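Local coordinates for molybdopterin biosynthesis protein (PDB 3TCR) that probably takes part in molybdenum cofactor biosynthesis and contains a probable molybdopterin-binding domain, at residues N86-I91 with P121-P126; R155-I160 with V166-G171. All blocks are in the same frame, centred on the assembly; numbering follows the deposited sequence.

Following the chain from the N terminus, interaction 1 forms first: residues 121-126 come back to 86-91, closing a loop of 29 residues that includes most of helix 88-100 and strand 105-109. Interaction 2 opens only afterwards, where 155-160 and 166-171 pair across five intervening residues as a beta hairpin. The two loops therefore lie in series, neither enclosing nor crossing the other. Their centres are 11 Å apart, and helix 120-124 bridges them: it packs on helix 88-100 through Ala123, while Glu122 makes a salt bridge to Arg155 and Thr124 probably hydrogen-bonds Asn168. Helices 88-100 and 120-124, on one side of the sheet, are thereby tied to the antiparallel hairpin near its edge.

Interaction 1: residues N86-I91 with P121-P126; sequences NDLSEI and PEATQP
An apolar helix-to-helix contact joins Leu88 and Ile91, in the first turn of helix 88-100, to Ala123 of the short helix 120-124; no hydrogen bond crosses between the segments. The two backbones come close, with Leu88 CA 5.0 Å from Ala123 CA, a spacing that the small alanine permits. Its methyl points at the partner helix and is the centre of the contact. Ile91 meets that methyl with its branch point and short branch, CG2 lying 3.7 Å from Ala123 CB. With CG1 anti to the carbonyl carbon (chi1 -59°), CG2 falls beside that carbon, and the longer arm brings Ile91 CD1 to the flank of the same methyl, 4.1 Å from Ala123 CB. Leu88 works differently: its CG sits over the Ala123 backbone, 3.9 Å from Ala123 CA, and CD1 lies across the Glu122-Ala123 step, 4.0 Å from Glu122 CB. That reach follows from a chi1 of -168°, which carries CG away from the backbone N of Leu88.

In the alpha/beta fold of the MoCF_biosynth family, helix 88-100 follows strand 76-84 and leads to strand 105-109, and Ile91 also packs on Val51 and Val84, on two parallel strands of the mixed sheet. The contact thus grades from a buried side at Ile91 to an exposed one at Leu88. Helix 88-100 is started by Asp87 at its N-cap: OD2 accepts from Glu90 N at 3.0 Å through its anti lone pair, and Ser89 OG donates to that same oxygen, so two donors hold the carboxylate across the first turn. Gln92 adds a polar tie beside the apolar patch by donating to Ala123 O. The carboxylate of Glu122, bent away at chi2, makes salt bridges with Arg155 and with Arg130 of the second subunit.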
# COMPACT_ATOMS: atom_id res chain seq x y z
N ASN A 86 -10.29 -14.22 18.31
CA ASN A 86 -10.16 -12.87 17.75
C ASN A 86 -10.14 -11.88 18.86
O ASN A 86 -11.15 -11.20 19.13
CB ASN A 86 -11.32 -12.54 16.80
CG ASN A 86 -10.93 -12.68 15.35
OD1 ASN A 86 -10.05 -11.94 14.87
ND2 ASN A 86 -11.49 -13.66 14.69
N ASP A 87 -8.97 -11.77 19.46
CA ASP A 87 -8.77 -11.06 20.68
C ASP A 87 -7.36 -10.53 20.63
O ASP A 87 -6.38 -11.30 20.62
CB ASP A 87 -8.92 -11.99 21.86
CG ASP A 87 -8.68 -11.29 23.18
OD1 ASP A 87 -9.67 -10.82 23.76
OD2 ASP A 87 -7.50 -11.17 23.60
N LEU A 88 -7.27 -9.21 20.65
CA LEU A 88 -6.02 -8.51 20.49
C LEU A 88 -4.89 -8.98 21.42
O LEU A 88 -3.81 -9.30 20.94
CB LEU A 88 -6.28 -7.01 20.64
CG LEU A 88 -5.08 -6.16 20.21
CD1 LEU A 88 -5.56 -4.99 19.33
CD2 LEU A 88 -4.26 -5.72 21.45
N SER A 89 -5.15 -9.06 22.72
CA SER A 89 -4.11 -9.48 23.64
C SER A 89 -3.71 -10.94 23.49
O SER A 89 -2.56 -11.28 23.67
CB SER A 89 -4.49 -9.16 25.10
OG SER A 89 -5.48 -10.05 25.54
N GLU A 90 -4.64 -11.82 23.14
CA GLU A 90 -4.28 -13.22 22.88
C GLU A 90 -3.41 -13.37 21.64
O GLU A 90 -2.43 -14.11 21.65
CB GLU A 90 -5.52 -14.10 22.69
CG GLU A 90 -6.34 -14.35 23.93
CD GLU A 90 -7.56 -15.26 23.65
OE1 GLU A 90 -8.59 -15.08 24.35
OE2 GLU A 90 -7.49 -16.16 22.74
N ILE A 91 -3.78 -12.69 20.58
CA ILE A 91 -2.99 -12.69 19.37
C ILE A 91 -1.58 -12.13 19.64
O ILE A 91 -0.58 -12.70 19.19
CB ILE A 91 -3.62 -11.88 18.23
CG1 ILE A 91 -5.00 -12.44 17.88
CG2 ILE A 91 -2.69 -11.92 17.01
CD1 ILE A 91 -5.88 -11.54 17.02
N PRO A 121 -4.78 -7.71 12.19
CA PRO A 121 -3.90 -6.62 11.79
C PRO A 121 -3.64 -5.59 12.89
O PRO A 121 -2.50 -5.16 13.09
CB PRO A 121 -4.63 -6.00 10.61
CG PRO A 121 -5.63 -7.04 10.17
CD PRO A 121 -6.04 -7.72 11.44
N GLU A 122 -4.69 -5.19 13.60
CA GLU A 122 -4.56 -4.28 14.75
C GLU A 122 -3.64 -4.86 15.81
O GLU A 122 -2.88 -4.12 16.45
CB GLU A 122 -5.92 -4.04 15.42
CG GLU A 122 -6.88 -3.16 14.64
CD GLU A 122 -7.60 -3.84 13.49
OE1 GLU A 122 -7.43 -5.04 13.22
OE2 GLU A 122 -8.35 -3.12 12.81
N ALA A 123 -3.70 -6.18 16.00
CA ALA A 123 -2.88 -6.85 17.02
C ALA A 123 -1.41 -6.90 16.58
O ALA A 123 -0.51 -6.76 17.41
CB ALA A 123 -3.37 -8.26 17.32
N THR A 124 -1.21 -7.09 15.28
CA THR A 124 0.13 -7.28 14.70
C THR A 124 0.94 -5.99 14.51
O THR A 124 2.10 -5.94 14.89
CB THR A 124 0.02 -8.07 13.38
OG1 THR A 124 -0.63 -9.31 13.67
CG2 THR A 124 1.42 -8.36 12.73
N GLN A 125 0.34 -4.99 13.88
CA GLN A 125 1.02 -3.73 13.52
C GLN A 125 1.86 -3.12 14.66
O GLN A 125 3.03 -2.78 14.43
CB GLN A 125 0.01 -2.71 12.96
CG GLN A 125 0.63 -1.39 12.44
CD GLN A 125 1.44 -1.58 11.16
OE1 GLN A 125 1.11 -2.45 10.35
NE2 GLN A 125 2.50 -0.78 10.99
N PRO A 126 1.31 -3.01 15.88
CA PRO A 126 2.14 -2.38 16.95
C PRO A 126 3.37 -3.16 17.38
O PRO A 126 4.24 -2.61 18.06
CB PRO A 126 1.18 -2.21 18.15
CG PRO A 126 -0.21 -2.47 17.59
CD PRO A 126 -0.06 -3.28 16.32

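Interaction 2: residues R155-I160 with V166-G171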
# COMPACT_ATOMS: atom_id res chain seq x y z
N ARG A 155 -7.00 -7.32 5.20
CA ARG A 155 -6.35 -6.20 5.90
C ARG A 155 -4.98 -6.60 6.52
O ARG A 155 -4.36 -5.84 7.29
CB ARG A 155 -7.29 -5.61 6.93
CG ARG A 155 -8.55 -5.04 6.33
CD ARG A 155 -9.41 -4.29 7.35
NE ARG A 155 -9.68 -5.15 8.47
CZ ARG A 155 -9.13 -5.08 9.67
NH1 ARG A 155 -8.27 -4.14 10.01
NH2 ARG A 155 -9.45 -6.01 10.57
N GLY A 156 -4.51 -7.80 6.17
CA GLY A 156 -3.30 -8.34 6.77
C GLY A 156 -2.11 -7.39 6.61
O GLY A 156 -2.01 -6.66 5.61
N VAL A 157 -1.26 -7.34 7.63
CA VAL A 157 0.03 -6.64 7.53
C VAL A 157 1.16 -7.65 7.59
O VAL A 157 0.95 -8.87 7.81
CB VAL A 157 0.19 -5.60 8.65
CG1 VAL A 157 -0.94 -4.56 8.62
CG2 VAL A 157 0.28 -6.29 10.01
N ALA A 158 2.39 -7.15 7.41
CA ALA A 158 3.59 -7.96 7.42
C ALA A 158 4.78 -7.12 7.84
O ALA A 158 4.86 -5.93 7.53
CB ALA A 158 3.85 -8.59 6.06
N GLY A 159 5.73 -7.75 8.52
CA GLY A 159 6.92 -7.04 8.99
C GLY A 159 7.83 -7.87 9.86
O GLY A 159 7.61 -9.09 10.01
N ILE A 160 8.88 -7.21 10.41
CA ILE A 160 9.87 -7.85 11.27
C ILE A 160 9.58 -7.40 12.68
O ILE A 160 9.42 -6.20 12.92
CB ILE A 160 11.32 -7.45 10.93
CG1 ILE A 160 11.69 -7.82 9.49
CG2 ILE A 160 12.34 -8.07 11.90
CD1 ILE A 160 11.60 -9.31 9.18
N VAL A 166 6.79 -11.75 10.53
CA VAL A 166 5.39 -11.95 10.88
C VAL A 166 4.52 -11.52 9.70
O VAL A 166 4.65 -10.40 9.20
CB VAL A 166 5.00 -11.14 12.15
CG1 VAL A 166 3.57 -11.51 12.58
CG2 VAL A 166 6.03 -11.36 13.27
N VAL A 167 3.64 -12.43 9.26
CA VAL A 167 2.76 -12.20 8.12
C VAL A 167 1.33 -12.69 8.40
O VAL A 167 1.11 -13.87 8.76
CB VAL A 167 3.31 -12.91 6.86
CG1 VAL A 167 2.48 -12.56 5.61
CG2 VAL A 167 4.82 -12.59 6.66
N ASN A 168 0.36 -11.78 8.28
CA ASN A 168 -1.06 -12.13 8.36
C ASN A 168 -1.63 -12.62 7.02
O ASN A 168 -1.50 -11.92 5.99
CB ASN A 168 -1.90 -10.89 8.69
CG ASN A 168 -1.51 -10.19 9.99
OD1 ASN A 168 -1.66 -8.94 10.06
ND2 ASN A 168 -1.12 -10.95 11.03
N ILE A 169 -2.28 -13.78 7.03
CA ILE A 169 -3.11 -14.15 5.87
C ILE A 169 -4.57 -14.45 6.27
O ILE A 169 -4.84 -14.77 7.43
CB ILE A 169 -2.48 -15.27 5.03
CG1 ILE A 169 -2.55 -16.61 5.68
CG2 ILE A 169 -0.98 -15.02 4.79
CD1 ILE A 169 -1.51 -17.54 5.02
N ALA A 170 -5.47 -14.32 5.31
CA ALA A 170 -6.90 -14.59 5.53
C ALA A 170 -7.11 -16.04 5.82
O ALA A 170 -6.26 -16.89 5.51
CB ALA A 170 -7.78 -14.16 4.35
N GLY A 171 -8.25 -16.32 6.45
CA GLY A 171 -8.52 -17.63 7.03
C GLY A 171 -8.91 -18.82 6.15
O GLY A 171 -8.81 -19.98 6.61
O HOH W 1 -0.10 -9.70 5.01
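Asn168 and Val157 grip each other by two hydrogen bonds, one through a side chain and one through the backbone. Val157 N donates to Asn168 OD1 over 2.9 Å; the N-H points almost straight at the oxygen (167°), but the nitrogen stands 29° off the amide's carbonyl plane. In return Asn168 N donates to Val157 O at 3.0 Å. The asparagine torsion explains the first bond: with chi1 at -58°, CG lies beside the backbone N of Asn168, and the amide rises from the sheet on the side of helix 120-124, with OD1 over Val157 N. Its CB settles against Gly156, 3.5 Å from Gly156 CA, where a glycine allows close approach. Val157 CG2 lies alongside the amide, 3.3 Å from Asn168 OD1.

Beyond this, strands 158-161 and 164-169 form an antiparallel beta hairpin, their short segments running at 167° to one another. Gly159 and Val166 are a hydrogen-bonded pair, bonded N to O in both directions, with Val166 N to Gly159 O at 2.8 Å. Ala158 and Val167 make the neighbouring non-hydrogen-bonded pair, and the methyl of Ala158 faces Val167 CG2 at 4.2 Å. On their side of the sheet both pack on Ile135 of helix 133-145, whereas Val166 is turned to the other side, against Thr124 of helix 120-124. A water probably donates to Asn168 O, and its bond to Val157 O is weak, beside the last direct backbone bond. The buried amide is positioned at its nitrogen end by Thr108, the stronger partner of Asn168 ND2, on neighbouring strand 105-109, and probably also by Thr124.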